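Local coordinates for probable antibiotics synthesis protein (Thermus thermophilus, PDB 1V70) that is of unknown function but has a cupin fold, probably binds a metal ion and may act in antibiotic synthesis, at residues D31-L36 with L97-A102; K51-L56 with H85-E90. All coordinates share one frame; numbering follows the deposited sequence.

Interaction 1: residues D31-L36 with L97-A102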
loop_
_atom_site.group_PDB
_atom_site.type_symbol
_atom_site.label_atom_id
_atom_site.label_comp_id
_atom_site.label_asym_id
_atom_site.label_seq_id
_atom_site.Cartn_x
_atom_site.Cartn_y
_atom_site.Cartn_z
ATOM N N ASP A 31 -0.672 -3.018 -7.114
ATOM C CA ASP A 31 -1.844 -2.873 -7.972
ATOM C C ASP A 31 -3.057 -2.241 -7.327
ATOM O O ASP A 31 -3.144 -2.101 -6.109
ATOM C CB ASP A 31 -2.317 -4.251 -8.458
ATOM C CG ASP A 31 -1.220 -5.076 -9.080
ATOM O OD1 ASP A 31 -0.491 -4.541 -9.932
ATOM O OD2 ASP A 31 -1.103 -6.271 -8.726
ATOM N N LEU A 32 -4.008 -1.882 -8.181
ATOM C CA LEU A 32 -5.292 -1.375 -7.739
ATOM C C LEU A 32 -6.284 -2.428 -8.222
ATOM O O LEU A 32 -6.171 -2.916 -9.350
ATOM C CB LEU A 32 -5.651 -0.046 -8.408
ATOM C CG LEU A 32 -4.918 1.232 -8.013
ATOM C CD1 LEU A 32 -5.478 2.390 -8.831
ATOM C CD2 LEU A 32 -5.089 1.499 -6.523
ATOM N N TYR A 33 -7.222 -2.816 -7.366
ATOM C CA TYR A 33 -8.260 -3.761 -7.770
ATOM C C TYR A 33 -9.539 -2.940 -7.743
ATOM O O TYR A 33 -9.845 -2.301 -6.737
ATOM C CB TYR A 33 -8.415 -4.921 -6.783
ATOM C CG TYR A 33 -7.382 -6.023 -6.859
ATOM C CD1 TYR A 33 -7.585 -7.215 -6.163
ATOM C CD2 TYR A 33 -6.193 -5.877 -7.582
ATOM C CE1 TYR A 33 -6.638 -8.234 -6.175
ATOM C CE2 TYR A 33 -5.231 -6.898 -7.601
ATOM C CZ TYR A 33 -5.465 -8.072 -6.892
ATOM O OH TYR A 33 -4.528 -9.083 -6.877
ATOM N N ALA A 34 -10.278 -2.942 -8.846
ATOM C CA ALA A 34 -11.525 -2.196 -8.934
ATOM C C ALA A 34 -12.643 -3.210 -9.109
ATOM O O ALA A 34 -12.703 -3.917 -10.119
ATOM C CB ALA A 34 -11.484 -1.231 -10.116
ATOM N N LEU A 35 -13.523 -3.277 -8.114
ATOM C CA LEU A 35 -14.622 -4.232 -8.121
ATOM C C LEU A 35 -16.003 -3.606 -8.162
ATOM O O LEU A 35 -16.369 -2.818 -7.293
ATOM C CB LEU A 35 -14.559 -5.134 -6.880
ATOM C CG LEU A 35 -13.334 -6.011 -6.609
ATOM C CD1 LEU A 35 -12.197 -5.173 -6.044
ATOM C CD2 LEU A 35 -13.717 -7.098 -5.611
ATOM N N LEU A 36 -16.769 -3.949 -9.190
ATOM C CA LEU A 36 -18.138 -3.470 -9.285
ATOM C C LEU A 36 -18.922 -4.440 -8.399
ATOM O O LEU A 36 -18.421 -5.514 -8.054
ATOM C CB LEU A 36 -18.642 -3.556 -10.730
ATOM C CG LEU A 36 -17.997 -2.608 -11.747
ATOM C CD1 LEU A 36 -18.512 -2.924 -13.145
ATOM C CD2 LEU A 36 -18.309 -1.166 -11.375
ATOM N N LEU A 97 -9.409 -1.118 -4.196
ATOM C CA LEU A 97 -8.414 -1.587 -3.240
ATOM C C LEU A 97 -7.004 -1.365 -3.746
ATOM O O LEU A 97 -6.761 -1.399 -4.951
ATOM C CB LEU A 97 -8.576 -3.092 -3.001
ATOM C CG LEU A 97 -9.982 -3.636 -2.764
ATOM C CD1 LEU A 97 -9.927 -5.152 -2.681
ATOM C CD2 LEU A 97 -10.559 -3.029 -1.497
ATOM N N LEU A 98 -6.088 -1.126 -2.815
ATOM C CA LEU A 98 -4.671 -1.001 -3.121
ATOM C C LEU A 98 -4.187 -2.375 -2.657
ATOM O O LEU A 98 -4.361 -2.745 -1.486
ATOM C CB LEU A 98 -4.028 0.116 -2.301
ATOM C CG LEU A 98 -2.512 0.279 -2.462
ATOM C CD1 LEU A 98 -2.150 0.482 -3.924
ATOM C CD2 LEU A 98 -2.046 1.460 -1.628
ATOM N N VAL A 99 -3.607 -3.139 -3.576
ATOM C CA VAL A 99 -3.165 -4.496 -3.281
ATOM C C VAL A 99 -1.685 -4.689 -3.557
ATOM O O VAL A 99 -1.205 -4.391 -4.654
ATOM C CB VAL A 99 -3.968 -5.515 -4.128
ATOM C CG1 VAL A 99 -3.669 -6.936 -3.675
ATOM C CG2 VAL A 99 -5.456 -5.216 -4.026
ATOM N N VAL A 100 -0.969 -5.195 -2.561
ATOM C CA VAL A 100 0.461 -5.430 -2.690
ATOM C C VAL A 100 0.764 -6.910 -2.513
ATOM O O VAL A 100 0.299 -7.539 -1.560
ATOM C CB VAL A 100 1.257 -4.635 -1.632
ATOM C CG1 VAL A 100 2.753 -4.874 -1.816
ATOM C CG2 VAL A 100 0.942 -3.153 -1.742
ATOM N N THR A 101 1.539 -7.461 -3.441
ATOM C CA THR A 101 1.924 -8.867 -3.398
ATOM C C THR A 101 3.444 -8.920 -3.477
ATOM O O THR A 101 4.045 -8.281 -4.341
ATOM C CB THR A 101 1.338 -9.647 -4.590
ATOM O OG1 THR A 101 -0.077 -9.434 -4.655
ATOM C CG2 THR A 101 1.613 -11.138 -4.435
ATOM N N ALA A 102 4.065 -9.675 -2.576
ATOM C CA ALA A 102 5.523 -9.775 -2.555
ATOM C C ALA A 102 6.017 -11.134 -2.075
ATOM O O ALA A 102 5.553 -11.654 -1.062
ATOM C CB ALA A 102 6.105 -8.674 -1.672
HETATM O O HOH W 1 -0.772 -7.064 -5.813
#
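Val99 sets its CG2 methyl squarely over one face of the Tyr33 ring, 3.5 Å from the ring centroid and 12° off the ring normal, a CH-pi contact. The two side chains cross at about a right angle. With CG2 anti to the carbonyl carbon and CG1 anti to the backbone N (chi1 -171°), one branch reaches the ring centre while the other extends toward CZ and OH. The phenol hydroxyl is held by Gln41. Leu97 lies beside Tyr33 on the same face of the sheet, and its CD1 meets Leu35 CD1 at 4.1 Å. The strands are antiparallel neighbours in one of the two sheets of the cupin beta-sandwich, locked by two hydrogen-bonded pairs, Asp31 with Val99 and Tyr33 with Leu97. Asp31 N to Val99 O is 2.9 Å. Between these pairs, Leu32 and Leu98 form a non-hydrogen-bonded pair whose side chains leave by the other face; Leu32 CD2 meets Leu98 CD1 at 4.1 Å. On that face Leu98 packs against Leu98 of the second subunit. At the Asp31 end, a water lies 3.0 Å from Asp31 OD2 and 2.7 Å from Thr101 OG1, bridging the two.

Interaction 2: residues K51-L56 with H85-E90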
loop_
_atom_site.group_PDB
_atom_site.type_symbol
_atom_site.label_atom_id
_atom_site.label_comp_id
_atom_site.label_asym_id
_atom_site.label_seq_id
_atom_site.Cartn_x
_atom_site.Cartn_y
_atom_site.Cartn_z
ATOM N N LYS A 51 0.338 -11.213 0.614
ATOM C CA LYS A 51 -0.483 -10.194 -0.022
ATOM C C LYS A 51 -1.215 -9.372 1.026
ATOM O O LYS A 51 -1.618 -9.890 2.066
ATOM C CB LYS A 51 -1.497 -10.837 -0.978
ATOM C CG LYS A 51 -2.408 -9.830 -1.665
ATOM C CD LYS A 51 -3.487 -10.511 -2.486
ATOM C CE LYS A 51 -2.896 -11.278 -3.649
ATOM N NZ LYS A 51 -3.959 -11.949 -4.442
ATOM N N VAL A 52 -1.364 -8.081 0.761
ATOM C CA VAL A 52 -2.088 -7.198 1.663
ATOM C C VAL A 52 -3.112 -6.398 0.867
ATOM O O VAL A 52 -2.783 -5.800 -0.164
ATOM C CB VAL A 52 -1.158 -6.196 2.389
ATOM C CG1 VAL A 52 -1.986 -5.270 3.278
ATOM C CG2 VAL A 52 -0.133 -6.943 3.226
ATOM N N TYR A 53 -4.354 -6.415 1.340
ATOM C CA TYR A 53 -5.451 -5.670 0.725
ATOM C C TYR A 53 -5.711 -4.439 1.586
ATOM O O TYR A 53 -5.803 -4.554 2.810
ATOM C CB TYR A 53 -6.747 -6.483 0.729
ATOM C CG TYR A 53 -6.751 -7.752 -0.085
ATOM C CD1 TYR A 53 -6.914 -7.722 -1.471
ATOM C CD2 TYR A 53 -6.669 -8.992 0.542
ATOM C CE1 TYR A 53 -7.005 -8.900 -2.209
ATOM C CE2 TYR A 53 -6.756 -10.173 -0.184
ATOM C CZ TYR A 53 -6.929 -10.121 -1.554
ATOM O OH TYR A 53 -7.055 -11.294 -2.261
ATOM N N TYR A 54 -5.834 -3.274 0.961
ATOM C CA TYR A 54 -6.137 -2.036 1.679
ATOM C C TYR A 54 -7.324 -1.389 0.969
ATOM O O TYR A 54 -7.293 -1.195 -0.248
ATOM C CB TYR A 54 -4.943 -1.080 1.666
ATOM C CG TYR A 54 -5.261 0.279 2.260
ATOM C CD1 TYR A 54 -5.432 0.440 3.634
ATOM C CD2 TYR A 54 -5.425 1.398 1.442
ATOM C CE1 TYR A 54 -5.760 1.683 4.180
ATOM C CE2 TYR A 54 -5.753 2.643 1.978
ATOM C CZ TYR A 54 -5.918 2.777 3.346
ATOM O OH TYR A 54 -6.231 4.006 3.882
ATOM N N ALA A 55 -8.376 -1.072 1.715
ATOM C CA ALA A 55 -9.562 -0.465 1.114
ATOM C C ALA A 55 -9.439 1.048 0.939
ATOM O O ALA A 55 -9.293 1.789 1.914
ATOM C CB ALA A 55 -10.803 -0.802 1.950
ATOM N N LEU A 56 -9.496 1.497 -0.315
ATOM C CA LEU A 56 -9.414 2.918 -0.642
ATOM C C LEU A 56 -10.816 3.520 -0.690
ATOM O O LEU A 56 -11.048 4.624 -0.195
ATOM C CB LEU A 56 -8.736 3.114 -2.001
ATOM C CG LEU A 56 -7.259 2.730 -2.104
ATOM C CD1 LEU A 56 -6.856 2.663 -3.571
ATOM C CD2 LEU A 56 -6.407 3.739 -1.346
ATOM N N HIS A 85 -6.948 -17.174 -0.075
ATOM C CA HIS A 85 -7.484 -15.834 0.129
ATOM C C HIS A 85 -8.199 -15.293 -1.100
ATOM O O HIS A 85 -7.905 -15.681 -2.231
ATOM C CB HIS A 85 -6.354 -14.870 0.513
ATOM C CG HIS A 85 -5.323 -14.706 -0.558
ATOM N ND1 HIS A 85 -4.356 -15.654 -0.813
ATOM C CD2 HIS A 85 -5.157 -13.740 -1.492
ATOM C CE1 HIS A 85 -3.643 -15.282 -1.861
ATOM N NE2 HIS A 85 -4.110 -14.125 -2.292
ATOM N N GLY A 86 -9.138 -14.388 -0.861
ATOM C CA GLY A 86 -9.873 -13.778 -1.950
ATOM C C GLY A 86 -10.628 -12.574 -1.434
ATOM O O GLY A 86 -10.600 -12.283 -0.236
ATOM N N VAL A 87 -11.293 -11.862 -2.332
ATOM C CA VAL A 87 -12.070 -10.693 -1.947
ATOM C C VAL A 87 -13.299 -10.605 -2.840
ATOM O O VAL A 87 -13.226 -10.884 -4.038
ATOM C CB VAL A 87 -11.229 -9.383 -2.045
ATOM C CG1 VAL A 87 -10.803 -9.124 -3.483
ATOM C CG2 VAL A 87 -12.021 -8.219 -1.504
ATOM N N ARG A 88 -14.430 -10.238 -2.249
ATOM C CA ARG A 88 -15.713 -10.168 -2.945
ATOM C C ARG A 88 -16.412 -8.844 -2.656
ATOM O O ARG A 88 -16.455 -8.372 -1.527
ATOM C CB ARG A 88 -16.618 -11.311 -2.473
ATOM C CG ARG A 88 -15.944 -12.677 -2.473
ATOM C CD ARG A 88 -16.938 -13.811 -2.200
ATOM N NE ARG A 88 -17.893 -13.438 -1.151
ATOM C CZ ARG A 88 -17.665 -13.894 0.101
ATOM N NH1 ARG A 88 -16.577 -14.599 0.362
ATOM N NH2 ARG A 88 -18.561 -13.641 1.065
ATOM N N ASN A 89 -17.016 -8.227 -3.664
ATOM C CA ASN A 89 -17.779 -7.018 -3.420
ATOM C C ASN A 89 -19.236 -7.449 -3.306
ATOM O O ASN A 89 -19.894 -7.713 -4.314
ATOM C CB ASN A 89 -17.628 -6.015 -4.567
ATOM C CG ASN A 89 -18.337 -4.710 -4.280
ATOM O OD1 ASN A 89 -19.152 -4.630 -3.360
ATOM N ND2 ASN A 89 -18.042 -3.680 -5.069
ATOM N N GLU A 90 -19.724 -7.543 -2.074
ATOM C CA GLU A 90 -21.107 -7.949 -1.833
ATOM C C GLU A 90 -21.992 -6.740 -1.535
ATOM O O GLU A 90 -23.128 -6.880 -1.104
ATOM C CB GLU A 90 -21.164 -8.915 -0.636
ATOM C CG GLU A 90 -20.458 -10.263 -0.882
ATOM C CD GLU A 90 -21.107 -11.036 -2.015
ATOM O OE1 GLU A 90 -22.221 -10.706 -2.405
ATOM O OE2 GLU A 90 -20.489 -11.981 -2.493
#
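Lys51 starts out extended, CG anti to the backbone N, until chi3 (-65°) turns CE out of line. His85 takes the crowded position, CG between its own backbone N and carbonyl carbon (chi1 63°), and it is CD2 and NE2 of its ring that meet Tyr53 and Lys51. In the modelled conformer of Lys51, one of two, NZ donates to His85 NE2 over 3.1 Å, lying in the ring plane, and the two side chains cross at about a right angle. The ring's other nitrogen, ND1, is hydrogen-bonded to Ala83 O, which helps fix its rotation. Tyr53 comes in at the same imidazole: its OH lies in the ring plane, 3.2 Å from His85 CD2, while the hydroxyl itself is hydrogen-bonded to Gln41. Farther along, Gly86 CA lies 3.8 Å from Tyr53 OH, and Val87, in the modelled one of its two conformers, brings CG1 obliquely to Tyr53 CE1 at 4.0 Å. The rings of His44 and His46 also meet that of His85, a gathering like the histidines of a cupin metal site and consistent with metal binding. The two strands do not pair; at 9.7 Å between axes they face each other across the cupin sandwich, 18° from parallel, and side chains span the gap. Strand 50-55 runs between 95-102 and 75-79 in one sheet, strand 85-88 between 40-44 and 60-64 in the other.

Overall arrangement
Both contacts are buried near the centre of the chain, but they join the fold in different directions. Interaction 1 works within a sheet, where backbone hydrogen bonds set the register and apolar side chains pack on both faces; interaction 2 works between the sheets, where contacts are made mainly by side chains and polar groups share the space with an aromatic ring. Strands 95-102 and 50-55 are neighbours, so the two meet directly: Leu98 N lies 2.8 Å from Tyr54 O, probably hydrogen-bonded. Lys51 and Tyr53 also pack on Val99, carrying the interior of interaction 1 into interaction 2. Both also reach the second subunit, interaction 1 through Leu98, Val100 and Ala102, interaction 2 through residues of 51-56 that do not touch 85-90.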